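Aspartate aminotransferase, mitochondrial (Trypanosoma brucei brucei, PDB 4W5K) probably catalyses, as a homodimer, the pyridoxal 5'-phosphate-dependent transfer of the amino group of L-aspartate to 2-oxoglutarate. Local coordinates at residues L174-A177 and C178-P182; D186-H189 and D190-R193. The protein carries 1 engineered substitution. All coordinates share one frame; numbering follows the deposited sequence.

Contact 1: residues L174-A177 and C178-P182. With PLP (pyridoxal-5'-phosphate), chain C.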
ATOM      1  N   LEU A 174      -2.327  16.417 -16.933  1.00 17.78           N
ATOM      2  CA  LEU A 174      -1.992  16.403 -15.505  1.00 17.30           C
ATOM      3  C   LEU A 174      -1.786  17.826 -14.982  1.00 18.19           C
ATOM      4  O   LEU A 174      -0.961  18.547 -15.534  1.00 20.34           O
ATOM      5  CB  LEU A 174      -0.719  15.591 -15.288  1.00 19.50           C
ATOM      6  CG  LEU A 174      -0.218  15.377 -13.859  1.00 23.38           C
ATOM      7  CD1 LEU A 174      -1.254  14.564 -13.090  1.00 23.26           C
ATOM      8  CD2 LEU A 174       1.103  14.618 -13.936  1.00 25.79           C
ATOM      9  N   VAL A 175      -2.516  18.208 -13.935  1.00 15.55           N
ATOM     10  CA  VAL A 175      -2.351  19.551 -13.345  1.00 15.44           C
ATOM     11  C   VAL A 175      -2.251  19.430 -11.828  1.00 18.15           C
ATOM     12  O   VAL A 175      -2.909  18.574 -11.234  1.00 18.28           O
ATOM     13  CB  VAL A 175      -3.514  20.513 -13.712  1.00 17.96           C
ATOM     14  CG1 VAL A 175      -3.579  20.769 -15.236  1.00 18.62           C
ATOM     15  CG2 VAL A 175      -4.867  20.014 -13.162  1.00 19.04           C
ATOM     16  N   HIS A 176      -1.442  20.290 -11.209  1.00 17.73           N
ATOM     17  CA  HIS A 176      -1.362  20.321  -9.734  1.00 15.53           C
ATOM     18  C   HIS A 176      -2.456  21.285  -9.233  1.00 18.66           C
ATOM     19  O   HIS A 176      -2.542  22.404  -9.725  1.00 20.53           O
ATOM     20  CB  HIS A 176       0.007  20.816  -9.248  1.00 19.28           C
ATOM     21  CG  HIS A 176       1.174  19.977  -9.683  1.00 18.98           C
ATOM     22  ND1 HIS A 176       2.243  19.719  -8.843  1.00 19.41           N
ATOM     23  CD2 HIS A 176       1.460  19.367 -10.861  1.00 18.76           C
ATOM     24  CE1 HIS A 176       3.134  18.983  -9.488  1.00 19.79           C
ATOM     25  NE2 HIS A 176       2.684  18.754 -10.713  1.00 19.29           N
ATOM     26  N   ALA A 177      -3.276  20.880  -8.265  1.00 16.16           N
ATOM     27  CA  ALA A 177      -4.401  21.717  -7.824  1.00 14.26           C
ATOM     28  C   ALA A 177      -3.943  23.032  -7.186  1.00 15.80           C
ATOM     29  O   ALA A 177      -4.586  24.066  -7.354  1.00 18.41           O
ATOM     30  CB  ALA A 177      -5.280  20.955  -6.847  1.00 19.81           C
ATOM     31  N   CYS A 178      -2.853  22.946  -6.438  1.00 16.56           N
ATOM     32  CA  CYS A 178      -2.246  24.076  -5.709  1.00 19.03           C
ATOM     33  C   CYS A 178      -0.963  23.600  -5.074  1.00 19.67           C
ATOM     34  O   CYS A 178      -0.710  22.385  -4.999  1.00 17.40           O
ATOM     35  CB  CYS A 178      -3.174  24.667  -4.640  1.00 19.05           C
ATOM     36  SG  CYS A 178      -3.893  23.494  -3.477  1.00 21.00           S
ATOM     37  N   ALA A 179      -0.162  24.557  -4.615  1.00 17.63           N
ATOM     38  CA  ALA A 179       1.194  24.290  -4.143  1.00 16.48           C
ATOM     39  C   ALA A 179       1.947  23.363  -5.104  1.00 18.70           C
ATOM     40  O   ALA A 179       2.411  22.272  -4.735  1.00 17.34           O
ATOM     41  CB  ALA A 179       1.179  23.725  -2.689  1.00 16.09           C
ATOM     42  N   HIS A 180       2.072  23.820  -6.348  1.00 17.60           N
ATOM     43  CA  HIS A 180       2.851  23.096  -7.328  1.00 18.56           C
ATOM     44  C   HIS A 180       4.200  22.641  -6.750  1.00 18.50           C
ATOM     45  O   HIS A 180       4.927  23.428  -6.134  1.00 20.74           O
ATOM     46  CB  HIS A 180       3.061  23.966  -8.566  1.00 18.66           C
ATOM     47  CG  HIS A 180       3.844  23.289  -9.647  1.00 20.58           C
ATOM     48  ND1 HIS A 180       5.213  23.418  -9.767  1.00 22.42           N
ATOM     49  CD2 HIS A 180       3.453  22.472 -10.655  1.00 18.49           C
ATOM     50  CE1 HIS A 180       5.629  22.708 -10.804  1.00 22.81           C
ATOM     51  NE2 HIS A 180       4.582  22.125 -11.358  1.00 22.09           N
ATOM     52  N   ASN A 181       4.494  21.353  -6.910  1.00 17.94           N
ATOM     53  CA  ASN A 181       5.745  20.760  -6.444  1.00 20.50           C
ATOM     54  C   ASN A 181       6.528  20.426  -7.715  1.00 21.45           C
ATOM     55  O   ASN A 181       6.091  19.593  -8.528  1.00 25.43           O
ATOM     56  CB  ASN A 181       5.439  19.521  -5.561  1.00 23.58           C
ATOM     57  CG  ASN A 181       6.686  18.823  -5.014  1.00 24.31           C
ATOM     58  OD1 ASN A 181       7.820  19.113  -5.390  1.00 23.28           O
ATOM     59  ND2 ASN A 181       6.463  17.864  -4.134  1.00 29.92           N
ATOM     60  N   PRO A 182       7.725  20.997  -7.883  1.00 21.24           N
ATOM     61  CA  PRO A 182       8.646  21.589  -6.912  1.00 20.97           C
ATOM     62  C   PRO A 182       8.770  23.119  -6.885  1.00 22.21           C
ATOM     63  O   PRO A 182       9.590  23.609  -6.108  1.00 22.74           O
ATOM     64  CB  PRO A 182       9.979  20.991  -7.354  1.00 20.83           C
ATOM     65  CG  PRO A 182       9.875  21.052  -8.878  1.00 23.48           C
ATOM     66  CD  PRO A 182       8.393  20.792  -9.183  1.00 24.91           C
TER
HETATM   67  N1  PLP C 500       1.900  14.525  -5.762  0.88 19.62           N
HETATM   68  C2  PLP C 500       2.577  15.638  -5.321  0.88 20.42           C
HETATM   69  C2A PLP C 500       2.514  16.878  -6.154  0.88 15.88           C
HETATM   70  C3  PLP C 500       3.300  15.605  -4.129  0.88 18.73           C
HETATM   71  O3  PLP C 500       3.995  16.695  -3.681  0.88 22.99           O
HETATM   72  C4  PLP C 500       3.332  14.439  -3.376  0.88 23.74           C
HETATM   73  C4A PLP C 500       3.921  14.503  -1.994  0.88 32.47           C
HETATM   74  O4A PLP C 500       5.150  14.519  -1.873  0.88 36.77           O
HETATM   75  C5  PLP C 500       2.645  13.310  -3.820  0.88 25.13           C
HETATM   76  C6  PLP C 500       1.916  13.365  -5.008  0.88 24.08           C
HETATM   77  C5A PLP C 500       2.688  12.011  -3.028  0.88 25.39           C
HETATM   78  O4P PLP C 500       1.859  12.085  -1.902  0.88 19.87           O
HETATM   79  P   PLP C 500       1.604  10.854  -0.984  0.88 15.20           P
HETATM   80  O1P PLP C 500       2.606  10.810   0.130  0.88 19.75           O
HETATM   81  O2P PLP C 500       1.666   9.586  -1.800  0.88 13.41           O
HETATM   82  O3P PLP C 500       0.211  11.072  -0.439  0.88 20.06           O
HETATM   83  O   HOH W   1       1.481  19.892  -5.934  1.00 17.41           O
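His176 and His180 lean on each other at a slant: their ring centroids lie 4.2 Å apart and their planes meet at 37°. What His180 brings is a single carbon, since its CD2 stands above the middle of the His176 ring, 3.5 Å from both CG and ND1 of His176. The first torsion of His180, with CG anti to the backbone N (chi1 -179°), carries the ring back to the face of His176; Thr183 bonds its ND1, and Tyr147 meets the same ring. The loop after strand 172-176 illustrates how enzymes of PLP fold type I build the cofactor site at the carboxyl ends of parallel strands. Here the strand, flanked by 120-124 and 205-210, gives way to a loop in which the Asn181-Pro182 peptide bond is cis. Water 1 spans the start of that loop, hydrogen-bonded to His176 ND1 at 3.0 Å and, probably as donor, to Ala179 O, while His176 CE1 lies 3.2 Å from Asn181 O. The carboxamide of Asn181 turns to the cofactor, where ND2 donates to PLP O3 over 2.8 Å at 158°. As in related enzymes, this bond probably helps stabilise negative charge on O3. Tyr212 also hydrogen-bonds the cofactor, and the methyl carbon C2A of PLP lies 3.9 Å from His176 ND1.

Contact 2: residues D186-H189 and D190-R193. With MLT (D-malate), chain D.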
ATOM      1  N   ASP A 186       1.804  28.756  -8.688  1.00 22.12           N
ATOM      2  CA  ASP A 186       0.392  28.387  -8.903  1.00 21.56           C
ATOM      3  C   ASP A 186      -0.320  29.419  -9.784  1.00 20.01           C
ATOM      4  O   ASP A 186      -0.218  30.615  -9.535  1.00 19.97           O
ATOM      5  CB  ASP A 186      -0.413  28.331  -7.604  1.00 20.49           C
ATOM      6  CG  ASP A 186      -0.067  27.159  -6.723  1.00 22.64           C
ATOM      7  OD1 ASP A 186       0.622  26.244  -7.215  1.00 20.80           O
ATOM      8  OD2 ASP A 186      -0.518  27.186  -5.545  1.00 21.96           O
ATOM      9  N   PRO A 187      -1.107  28.956 -10.756  1.00 20.22           N
ATOM     10  CA  PRO A 187      -2.012  29.901 -11.434  1.00 20.30           C
ATOM     11  C   PRO A 187      -3.061  30.442 -10.464  1.00 22.21           C
ATOM     12  O   PRO A 187      -3.375  29.784  -9.464  1.00 19.33           O
ATOM     13  CB  PRO A 187      -2.664  29.046 -12.535  1.00 18.89           C
ATOM     14  CG  PRO A 187      -1.790  27.787 -12.626  1.00 21.42           C
ATOM     15  CD  PRO A 187      -1.304  27.572 -11.216  1.00 21.33           C
ATOM     16  N   THR A 188      -3.552  31.656 -10.724  1.00 21.46           N
ATOM     17  CA  THR A 188      -4.674  32.228  -9.971  1.00 18.53           C
ATOM     18  C   THR A 188      -5.968  31.568 -10.406  1.00 20.60           C
ATOM     19  O   THR A 188      -5.990  30.844 -11.419  1.00 21.54           O
ATOM     20  CB  THR A 188      -4.798  33.728 -10.218  1.00 19.87           C
ATOM     21  OG1 THR A 188      -5.175  33.934 -11.592  1.00 22.21           O
ATOM     22  CG2 THR A 188      -3.461  34.401  -9.944  1.00 22.11           C
ATOM     23  N   HIS A 189      -7.056  31.826  -9.688  1.00 20.58           N
ATOM     24  CA  HIS A 189      -8.338  31.304 -10.152  1.00 19.88           C
ATOM     25  C   HIS A 189      -8.732  31.880 -11.518  1.00 22.30           C
ATOM     26  O   HIS A 189      -9.298  31.140 -12.324  1.00 23.08           O
ATOM     27  CB  HIS A 189      -9.447  31.538  -9.124  1.00 19.52           C
ATOM     28  CG  HIS A 189      -9.302  30.666  -7.910  1.00 19.31           C
ATOM     29  ND1 HIS A 189     -10.270  30.563  -6.933  1.00 21.68           N
ATOM     30  CD2 HIS A 189      -8.290  29.859  -7.528  1.00 18.56           C
ATOM     31  CE1 HIS A 189      -9.864  29.714  -6.005  1.00 18.03           C
ATOM     32  NE2 HIS A 189      -8.671  29.263  -6.348  1.00 20.66           N
ATOM     33  N   ASP A 190      -8.446  33.165 -11.769  1.00 21.91           N
ATOM     34  CA  ASP A 190      -8.601  33.750 -13.113  1.00 26.32           C
ATOM     35  C   ASP A 190      -7.850  32.918 -14.158  1.00 24.90           C
ATOM     36  O   ASP A 190      -8.376  32.643 -15.241  1.00 23.56           O
ATOM     37  CB  ASP A 190      -8.068  35.200 -13.191  1.00 25.29           C
ATOM     38  CG  ASP A 190      -9.035  36.249 -12.647  1.00 32.00           C
ATOM     39  OD1 ASP A 190     -10.203  35.917 -12.341  1.00 32.44           O
ATOM     40  OD2 ASP A 190      -8.603  37.432 -12.525  1.00 34.35           O
ATOM     41  N   ASP A 191      -6.599  32.579 -13.862  1.00 21.85           N
ATOM     42  CA  ASP A 191      -5.783  31.825 -14.821  1.00 23.21           C
ATOM     43  C   ASP A 191      -6.379  30.447 -15.053  1.00 23.20           C
ATOM     44  O   ASP A 191      -6.438  29.961 -16.195  1.00 24.12           O
ATOM     45  CB  ASP A 191      -4.336  31.650 -14.352  1.00 23.05           C
ATOM     46  CG  ASP A 191      -3.600  32.971 -14.098  1.00 25.18           C
ATOM     47  OD1 ASP A 191      -3.943  34.029 -14.688  1.00 25.40           O
ATOM     48  OD2 ASP A 191      -2.629  32.905 -13.311  1.00 22.22           O
ATOM     49  N   TRP A 192      -6.790  29.801 -13.964  1.00 18.67           N
ATOM     50  CA  TRP A 192      -7.376  28.467 -14.083  1.00 21.86           C
ATOM     51  C   TRP A 192      -8.658  28.500 -14.905  1.00 25.39           C
ATOM     52  O   TRP A 192      -8.963  27.547 -15.644  1.00 23.83           O
ATOM     53  CB  TRP A 192      -7.652  27.880 -12.706  1.00 17.55           C
ATOM     54  CG  TRP A 192      -6.465  27.299 -12.010  1.00 19.19           C
ATOM     55  CD1 TRP A 192      -5.980  27.677 -10.783  1.00 19.50           C
ATOM     56  CD2 TRP A 192      -5.640  26.201 -12.445  1.00 21.19           C
ATOM     57  NE1 TRP A 192      -4.902  26.902 -10.441  1.00 21.49           N
ATOM     58  CE2 TRP A 192      -4.671  25.987 -11.435  1.00 22.89           C
ATOM     59  CE3 TRP A 192      -5.627  25.381 -13.585  1.00 21.59           C
ATOM     60  CZ2 TRP A 192      -3.701  24.978 -11.518  1.00 23.62           C
ATOM     61  CZ3 TRP A 192      -4.649  24.382 -13.681  1.00 22.20           C
ATOM     62  CH2 TRP A 192      -3.708  24.184 -12.640  1.00 25.07           C
ATOM     63  N   ARG A 193      -9.421  29.585 -14.817  1.00 22.04           N
ATOM     64  CA  ARG A 193     -10.636  29.672 -15.610  0.76 25.95           C
ATOM     65  C   ARG A 193     -10.274  29.617 -17.087  1.00 28.56           C
ATOM     66  O   ARG A 193     -10.954  28.947 -17.877  1.00 28.03           O
ATOM     67  CB  ARG A 193     -11.434  30.940 -15.272  0.76 29.28           C
ATOM     68  CG  ARG A 193     -12.334  30.730 -14.056  0.76 30.24           C
ATOM     69  CD  ARG A 193     -13.188  31.943 -13.735  0.76 29.65           C
ATOM     70  NE  ARG A 193     -12.439  32.950 -12.994  0.76 28.20           N
ATOM     71  CZ  ARG A 193     -12.366  33.013 -11.665  0.76 32.09           C
ATOM     72  NH1 ARG A 193     -11.652  33.983 -11.083  0.76 31.32           N
ATOM     73  NH2 ARG A 193     -13.012  32.128 -10.916  0.76 31.28           N
TER
HETATM   74  C1  MLT D 501     -13.950  31.564  -7.825  0.71 40.93           C
HETATM   75  O1  MLT D 501     -12.867  31.846  -8.403  0.71 28.04           O
HETATM   76  O2  MLT D 501     -15.044  31.605  -8.447  0.71 51.87           O
HETATM   77  C2  MLT D 501     -13.925  31.160  -6.360  0.71 45.02           C
HETATM   78  O3  MLT D 501     -12.575  31.141  -6.007  0.71 49.61           O
HETATM   79  O   HOH W   2      -4.315  36.143 -12.840  1.00 25.24           O
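Trp192 N bonds to Thr188 O over 2.9 Å and Arg193 N to His189 O in the same i to i+4 pattern, which starts the first turn of helix 189-201. Thr188 and Asp191 trade side chain for backbone at this start. Thr188 OG1 sits between its own N and carbonyl carbon (chi1 67°) and accepts from Asp191 N at 3.0 Å; in return Thr188 N donates to Asp191 OD2, also at 3.0 Å, approaching from 48° above the carboxylate plane. The two bonds make a classic capping box, with Thr188 as N-cap, and water 2 joins Thr188 OG1 to Asp191 OD1. One residue earlier, Pro187 lies against a face of the Trp192 indole: its CB forms a CH-pi contact with the five-membered ring, and its CD reaches CZ2 of Trp192 at 3.5 Å. Leu155 adjoins Pro187 and Asp191. Beyond the cap, His189 and Arg193 grip D-malate. His189 ND1 is hydrogen-bonded to MLT O3 at 2.6 Å, near the ring plane, and Phe225 and Tyr222 stack with the histidine. In the Arg193 conformer described, one of two, the guanidinium lies over His189 O and NH2 bonds to MLT O1 at a doubtfully short 2.5 Å. In that conformer NH1 also forms a salt bridge with Asp190 OD1, 2.7 Å away and in the guanidinium plane.

The two contacts follow one another along the first half of a beta-alpha-beta crossover, which runs from strand 172-176 through helix 189-201 to the neighbouring parallel strand 205-210. Their centres lie 12 Å apart, and the carboxylate of Asp186 ties them together: OD2 probably accepts from Ala179 N at 2.8 Å and OD1 from His180 N at 3.0 Å. Trp192 CZ2 also packs against His176 O, 3.3 Å away. The ligands are divided between them. Contact 1 faces the pyridoxal phosphate, whereas the Trp192 side chain of contact 2 is about 12 Å from it; D-malate sits at contact 2, about 11 Å from the side chain of Cys178.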